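Local atomic coordinates of alcohol dehydrogenase IV (Corynebacterium glutamicum, PDB entry 3IV7), a protein that probably reduces maleylacetate with a nicotinamide cofactor, as a member of the iron-containing alcohol dehydrogenase family. Residues A[186-189]-A[190-193]; A[287-290]-A[291-295]; A[81-84]-A[85-89]. All blocks are in the same frame, centred on the assembly; numbering follows the deposited sequence.

Contact 1 (A[186-189]-A[190-193])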
loop_
_atom_site.group_PDB
_atom_site.type_symbol
_atom_site.label_atom_id
_atom_site.label_comp_id
_atom_site.label_asym_id
_atom_site.label_seq_id
_atom_site.Cartn_x
_atom_site.Cartn_y
_atom_site.Cartn_z
ATOM N N ASN A 186 -10.221 -5.113 -11.297
ATOM C CA ASN A 186 -9.129 -4.122 -11.353
ATOM C C ASN A 186 -7.879 -4.625 -10.649
ATOM O O ASN A 186 -7.186 -3.872 -9.994
ATOM C CB ASN A 186 -9.581 -2.796 -10.757
ATOM C CG ASN A 186 -10.850 -2.256 -11.429
ATOM O OD1 ASN A 186 -11.913 -2.194 -10.810
ATOM N ND2 ASN A 186 -10.748 -1.923 -12.698
ATOM N N ALA A 187 -7.621 -5.920 -10.787
ATOM C CA ALA A 187 -6.412 -6.509 -10.302
ATOM C C ALA A 187 -5.238 -5.716 -10.878
ATOM O O ALA A 187 -5.241 -5.347 -12.060
ATOM C CB ALA A 187 -6.321 -8.019 -10.759
ATOM N N ASP A 188 -4.233 -5.463 -10.055
ATOM C CA ASP A 188 -2.981 -4.808 -10.544
ATOM C C ASP A 188 -1.818 -5.331 -9.676
ATOM O O ASP A 188 -2.058 -6.098 -8.762
ATOM C CB ASP A 188 -3.117 -3.268 -10.534
ATOM C CG ASP A 188 -3.187 -2.671 -9.111
ATOM O OD1 ASP A 188 -2.430 -3.141 -8.216
ATOM O OD2 ASP A 188 -3.969 -1.682 -8.917
ATOM N N PRO A 189 -0.562 -4.946 -9.988
ATOM C CA PRO A 189 0.556 -5.548 -9.262
ATOM C C PRO A 189 0.640 -5.202 -7.803
ATOM O O PRO A 189 1.220 -5.983 -7.027
ATOM C CB PRO A 189 1.809 -5.017 -10.013
ATOM C CG PRO A 189 1.335 -4.711 -11.375
ATOM C CD PRO A 189 -0.115 -4.275 -11.236
ATOM N N ILE A 190 0.076 -4.052 -7.417
ATOM C CA ILE A 190 0.121 -3.589 -6.035
ATOM C C ILE A 190 -0.931 -4.309 -5.206
ATOM O O ILE A 190 -0.606 -4.878 -4.164
ATOM C CB ILE A 190 -0.071 -2.075 -5.941
ATOM C CG1 ILE A 190 1.074 -1.381 -6.678
ATOM C CG2 ILE A 190 -0.125 -1.627 -4.425
ATOM C CD1 ILE A 190 0.810 0.025 -7.085
ATOM N N ASN A 191 -2.204 -4.282 -5.638
ATOM C CA ASN A 191 -3.199 -5.029 -4.891
ATOM C C ASN A 191 -2.881 -6.554 -4.893
ATOM O O ASN A 191 -3.229 -7.260 -3.951
ATOM C CB ASN A 191 -4.650 -4.705 -5.297
ATOM C CG ASN A 191 -4.941 -4.920 -6.783
ATOM O OD1 ASN A 191 -4.667 -5.977 -7.332
ATOM N ND2 ASN A 191 -5.634 -3.942 -7.399
ATOM N N ALA A 192 -2.186 -7.026 -5.936
ATOM C CA ALA A 192 -1.745 -8.411 -5.992
ATOM C C ALA A 192 -0.748 -8.712 -4.868
ATOM O O ALA A 192 -0.894 -9.712 -4.157
ATOM C CB ALA A 192 -1.128 -8.717 -7.323
ATOM N N VAL A 193 0.279 -7.870 -4.710
ATOM C CA VAL A 193 1.289 -8.156 -3.690
ATOM C C VAL A 193 0.673 -8.056 -2.294
ATOM O O VAL A 193 0.934 -8.903 -1.427
ATOM C CB VAL A 193 2.538 -7.294 -3.827
ATOM C CG1 VAL A 193 2.277 -5.904 -3.357
ATOM C CG2 VAL A 193 3.702 -7.944 -3.041
#

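Contact 2 (A[287-290]-A[291-295])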
loop_
_atom_site.group_PDB
_atom_site.type_symbol
_atom_site.label_atom_id
_atom_site.label_comp_id
_atom_site.label_asym_id
_atom_site.label_seq_id
_atom_site.Cartn_x
_atom_site.Cartn_y
_atom_site.Cartn_z
ATOM N N GLY A 287 2.901 -21.477 0.416
ATOM C CA GLY A 287 4.111 -22.290 0.622
ATOM C C GLY A 287 3.897 -23.716 0.131
ATOM O O GLY A 287 4.491 -24.646 0.645
ATOM N N THR A 288 3.069 -23.864 -0.902
ATOM C CA THR A 288 2.676 -25.154 -1.418
ATOM C C THR A 288 2.791 -25.131 -2.940
ATOM O O THR A 288 2.939 -24.075 -3.532
ATOM C CB THR A 288 1.217 -25.487 -1.007
ATOM O OG1 THR A 288 0.346 -24.421 -1.409
ATOM C CG2 THR A 288 1.101 -25.671 0.521
ATOM N N ASP A 289 2.713 -26.300 -3.565
ATOM C CA ASP A 289 2.916 -26.423 -5.023
ATOM C C ASP A 289 1.797 -25.810 -5.832
ATOM O O ASP A 289 2.037 -25.258 -6.909
ATOM C CB ASP A 289 3.106 -27.891 -5.416
ATOM C CG ASP A 289 4.374 -28.486 -4.834
ATOM O OD1 ASP A 289 5.389 -27.773 -4.776
ATOM O OD2 ASP A 289 4.348 -29.666 -4.420
ATOM N N THR A 290 0.573 -25.916 -5.319
ATOM C CA THR A 290 -0.575 -25.300 -5.945
ATOM C C THR A 290 -1.345 -24.480 -4.918
ATOM O O THR A 290 -1.277 -24.741 -3.718
ATOM C CB THR A 290 -1.539 -26.350 -6.548
ATOM O OG1 THR A 290 -2.260 -27.000 -5.504
ATOM C CG2 THR A 290 -0.790 -27.369 -7.349
ATOM N N ALA A 291 -2.123 -23.528 -5.405
ATOM C CA ALA A 291 -2.916 -22.670 -4.540
ATOM C C ALA A 291 -3.994 -23.469 -3.825
ATOM O O ALA A 291 -4.275 -23.243 -2.631
ATOM C CB ALA A 291 -3.533 -21.551 -5.354
ATOM N N LEU A 292 -4.589 -24.413 -4.539
ATOM C CA LEU A 292 -5.701 -25.212 -3.985
ATOM C C LEU A 292 -5.234 -26.160 -2.887
ATOM O O LEU A 292 -5.902 -26.309 -1.893
ATOM C CB LEU A 292 -6.424 -25.986 -5.081
ATOM C CG LEU A 292 -7.745 -26.665 -4.654
ATOM C CD1 LEU A 292 -8.764 -25.656 -4.197
ATOM C CD2 LEU A 292 -8.304 -27.501 -5.786
ATOM N N GLU A 293 -4.086 -26.800 -3.046
ATOM C CA GLU A 293 -3.638 -27.684 -1.975
ATOM C C GLU A 293 -3.297 -26.841 -0.738
ATOM O O GLU A 293 -3.533 -27.254 0.370
ATOM C CB GLU A 293 -2.468 -28.596 -2.401
ATOM C CG GLU A 293 -1.119 -27.950 -2.486
ATOM C CD GLU A 293 -0.033 -28.908 -3.067
ATOM O OE1 GLU A 293 -0.326 -29.603 -4.070
ATOM O OE2 GLU A 293 1.102 -28.947 -2.523
ATOM N N GLY A 294 -2.783 -25.643 -0.947
ATOM C CA GLY A 294 -2.533 -24.745 0.155
ATOM C C GLY A 294 -3.836 -24.403 0.863
ATOM O O GLY A 294 -3.921 -24.492 2.082
ATOM N N LEU A 295 -4.849 -23.996 0.100
ATOM C CA LEU A 295 -6.133 -23.669 0.687
ATOM C C LEU A 295 -6.740 -24.896 1.392
ATOM O O LEU A 295 -7.254 -24.777 2.489
ATOM C CB LEU A 295 -7.113 -23.112 -0.353
ATOM C CG LEU A 295 -8.516 -22.741 0.193
ATOM C CD1 LEU A 295 -8.389 -21.721 1.367
ATOM C CD2 LEU A 295 -9.362 -22.168 -0.923
#

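Contact 3 (A[81-84]-A[85-89])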
loop_
_atom_site.group_PDB
_atom_site.type_symbol
_atom_site.label_atom_id
_atom_site.label_comp_id
_atom_site.label_asym_id
_atom_site.label_seq_id
_atom_site.Cartn_x
_atom_site.Cartn_y
_atom_site.Cartn_z
ATOM N N ARG A 81 -28.072 8.456 11.807
ATOM C CA ARG A 81 -27.631 9.725 11.218
ATOM C C ARG A 81 -28.223 10.877 11.992
ATOM O O ARG A 81 -27.560 11.872 12.208
ATOM C CB ARG A 81 -28.040 9.830 9.736
ATOM C CG ARG A 81 -27.226 8.946 8.805
ATOM C CD ARG A 81 -27.976 8.621 7.527
ATOM N NE ARG A 81 -27.190 7.759 6.598
ATOM C CZ ARG A 81 -27.701 7.151 5.519
ATOM N NH1 ARG A 81 -28.992 7.243 5.244
ATOM N NH2 ARG A 81 -26.927 6.412 4.736
ATOM N N ALA A 82 -29.483 10.738 12.390
ATOM C CA ALA A 82 -30.172 11.772 13.159
ATOM C C ALA A 82 -29.503 11.992 14.535
ATOM O O ALA A 82 -29.297 13.129 14.954
ATOM C CB ALA A 82 -31.645 11.404 13.328
ATOM N N VAL A 83 -29.204 10.903 15.234
ATOM C CA VAL A 83 -28.468 10.985 16.516
ATOM C C VAL A 83 -27.145 11.759 16.327
ATOM O O VAL A 83 -26.850 12.723 17.079
ATOM C CB VAL A 83 -28.189 9.567 17.093
ATOM C CG1 VAL A 83 -27.218 9.629 18.263
ATOM C CG2 VAL A 83 -29.507 8.902 17.520
ATOM N N ALA A 84 -26.387 11.384 15.291
ATOM C CA ALA A 84 -25.142 12.071 14.955
ATOM C C ALA A 84 -25.347 13.578 14.764
ATOM O O ALA A 84 -24.673 14.403 15.401
ATOM C CB ALA A 84 -24.511 11.450 13.663
ATOM N N THR A 85 -26.270 13.933 13.886
ATOM C CA THR A 85 -26.500 15.316 13.560
ATOM C C THR A 85 -27.137 16.104 14.739
ATOM O O THR A 85 -26.707 17.210 15.042
ATOM C CB THR A 85 -27.376 15.453 12.295
ATOM O OG1 THR A 85 -28.624 14.814 12.517
ATOM C CG2 THR A 85 -26.713 14.816 11.107
ATOM N N ASP A 86 -28.140 15.526 15.391
ATOM C CA ASP A 86 -28.811 16.196 16.520
ATOM C C ASP A 86 -27.858 16.515 17.670
ATOM O O ASP A 86 -28.042 17.499 18.379
ATOM C CB ASP A 86 -29.950 15.333 17.073
ATOM C CG ASP A 86 -31.148 15.254 16.135
ATOM O OD1 ASP A 86 -31.180 15.988 15.124
ATOM O OD2 ASP A 86 -32.056 14.442 16.413
ATOM N N ASN A 87 -26.858 15.669 17.863
ATOM C CA ASN A 87 -25.950 15.806 18.981
ATOM C C ASN A 87 -24.653 16.481 18.589
ATOM O O ASN A 87 -23.707 16.548 19.383
ATOM C CB ASN A 87 -25.685 14.434 19.588
ATOM C CG ASN A 87 -26.879 13.901 20.347
ATOM O OD1 ASN A 87 -27.157 14.338 21.459
ATOM N ND2 ASN A 87 -27.571 12.927 19.771
ATOM N N GLU A 88 -24.598 16.959 17.353
ATOM C CA GLU A 88 -23.433 17.662 16.860
ATOM C C GLU A 88 -22.161 16.850 17.043
ATOM O O GLU A 88 -21.089 17.373 17.356
ATOM C CB GLU A 88 -23.337 19.021 17.525
ATOM C CG GLU A 88 -24.540 19.868 17.213
ATOM C CD GLU A 88 -24.569 21.152 18.005
ATOM O OE1 GLU A 88 -24.593 21.082 19.247
ATOM O OE2 GLU A 88 -24.609 22.218 17.381
ATOM N N ILE A 89 -22.284 15.577 16.759
ATOM C CA ILE A 89 -21.174 14.673 16.790
ATOM C C ILE A 89 -20.079 15.111 15.809
ATOM O O ILE A 89 -20.367 15.577 14.720
ATOM C CB ILE A 89 -21.660 13.263 16.432
ATOM C CG1 ILE A 89 -22.586 12.745 17.533
ATOM C CG2 ILE A 89 -20.495 12.335 16.237
ATOM C CD1 ILE A 89 -21.941 12.731 18.945
HETATM O O HOH W 1 -22.531 16.106 13.543
#

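Contact 1 (A[186-189]-A[190-193])
The side chain of Asn-191, in the first turn of helix 189-211, folds back over Asp-188, the N-cap residue of that helix. Its CB lies about 4.0 Å from Asp-188 OD1. From there the chain turns back toward the start of the helix, because CG sits between the backbone N and the carbonyl carbon (chi1 57°), and CG comes within 3.4 Å of Asp-188 N. The amide oxygen OD1 accepts a hydrogen bond from Asp-188 N over 2.8 Å, nearly straight, with an N-H...O angle of 171°. The other branch, ND2, donates to the backbone Asn-186 O at 3.0 Å, and that acceptor lies close to the amide plane of Asn-191. ND2 also bonds Ser-235 OG of helix 216-236, so three polar partners fix the rotation of the amide.

Asp-188 answers in the opposite direction. Its OD1 accepts from Asn-191 N at 2.8 Å, on the syn side but tilted out of the carboxylate plane, while the bond from Ile-190 N is weak and strongly bent. OD2 is held by His-10 ND1 of strand 7-20. The carboxylate of Asp-188 and the amide of Asn-191 stack with their planes only 16° apart. One good and one weak N-H bond, with His-10 at the other oxygen, probably stabilise the negative charge of the buried Asp-188. Tyr-224 of the second subunit packs against Pro-189 and Ile-190, which places this helix start at the dimer contact. The reciprocal pair, Asp-188 OD1 to Asn-191 N and Asn-191 OD1 to Asp-188 N, meets the definition of a capping box at the N-terminus of an alpha helix.

Contact 2 (A[287-290]-A[291-295])
Glu-293 and Thr-290 meet at the start of helix 291-301, where one hydrogen bond joins them and the Glu-293 side chain then lies across Thr-290. In that bond Thr-290, the N-cap residue, accepts from Glu-293 N through OG1 at 3.1 Å with an N-H...O angle of 164°. OG1 reaches that amide because it stands between its own backbone N and carbonyl carbon (chi1 74°). The side chain of Glu-293 runs back beyond the cap, and its OE2 receives Asp-289 N over a longer 3.3 Å; the donor stands well above the carboxylate plane, 70° out of it. Thr-290 O is gripped twice, by Gly-294 N at 3.3 Å and by Thr-288 OG1 at 2.8 Å, and the two donors approach from opposite faces of the carbonyl plane.

Van der Waals contact fills in around these bonds. Glu-293 CG lies 3.7 Å from Thr-288 CB, and the Thr-290 and Glu-293 side chains cross at about a right angle. Thr-288 OG1 sits 3.3 Å from Gly-294 CA, a close approach to a residue without a side chain.

Two acidic groups come close and probably repel: Asp-289 OD2 and Glu-293 OE2 are 3.8 Å apart, their carboxylate planes steeply inclined. A long, weak ion pair from Arg-297 to Glu-293 may offset part of this. Nearby, Glu-279 of helix 276-286 accepts from Ala-291 N. Hydroxyl and carboxylate oxygens therefore accept hydrogen bonds from backbone N-H groups at the helix start, and the cost of bringing two acidic groups together is probably tempered by the positive end of the helix dipole.

Contact 3 (A[81-84]-A[85-89])
Arg-81 and Thr-85 are joined first by the backbone bond from Thr-85 N to Arg-81 O, at 3.0 Å. The guanidinium of Arg-81 leads away to a salt bridge with Glu-78, and its NE bonds Ala-106 O of helix 98-111. One residue on, Ala-82 O accepts from Asp-86 N at 2.7 Å. Val-83 O receives two donors of a single residue from opposite faces of its plane: Asn-87 N at 3.0 Å and Asn-87 ND2 at 2.8 Å. The Asn-87 side chain turns back along the helix, its CG beside the backbone N (chi1 -72°), and runs alongside Val-83 with ND2 3.6 Å from Val-83 CG1. Last comes Ala-84, whose O accepts from Ile-89 N at 3.0 Å. Ile-89 CG1 lies 3.4 Å from Ala-84 O, and Met-41 of strand 40-43 covers Ala-84 and Ile-89. The Ile-89 N to Ala-84 O bond, together with the one from Glu-88 N to Thr-85 O and the positive phi of Glu-88 (54°), defines a Schellman motif, here ending helix 74-86 before strand 91-96 of the parallel sheet.

How the contacts relate
All three contacts lie at helix ends, each partly buried, but none holds the same elements as another. Contacts 1 and 2 open helices in the C-terminal part of the chain, with centres about 20 Å apart; contact 3 closes a helix in the N-terminal part, and its centre is about 49 Å from that of contact 2, across the chain's centre. Their chemistry follows their place: side-chain oxygens join the backbone carbonyls as acceptors at the two starts, whereas at the end the acceptors are backbone carbonyls. Contact 1 alone meets the second subunit, and its acid is buried. In contact 2 one acid is exposed and one partly so; in contact 3 Asp-86 and Glu-88 are exposed.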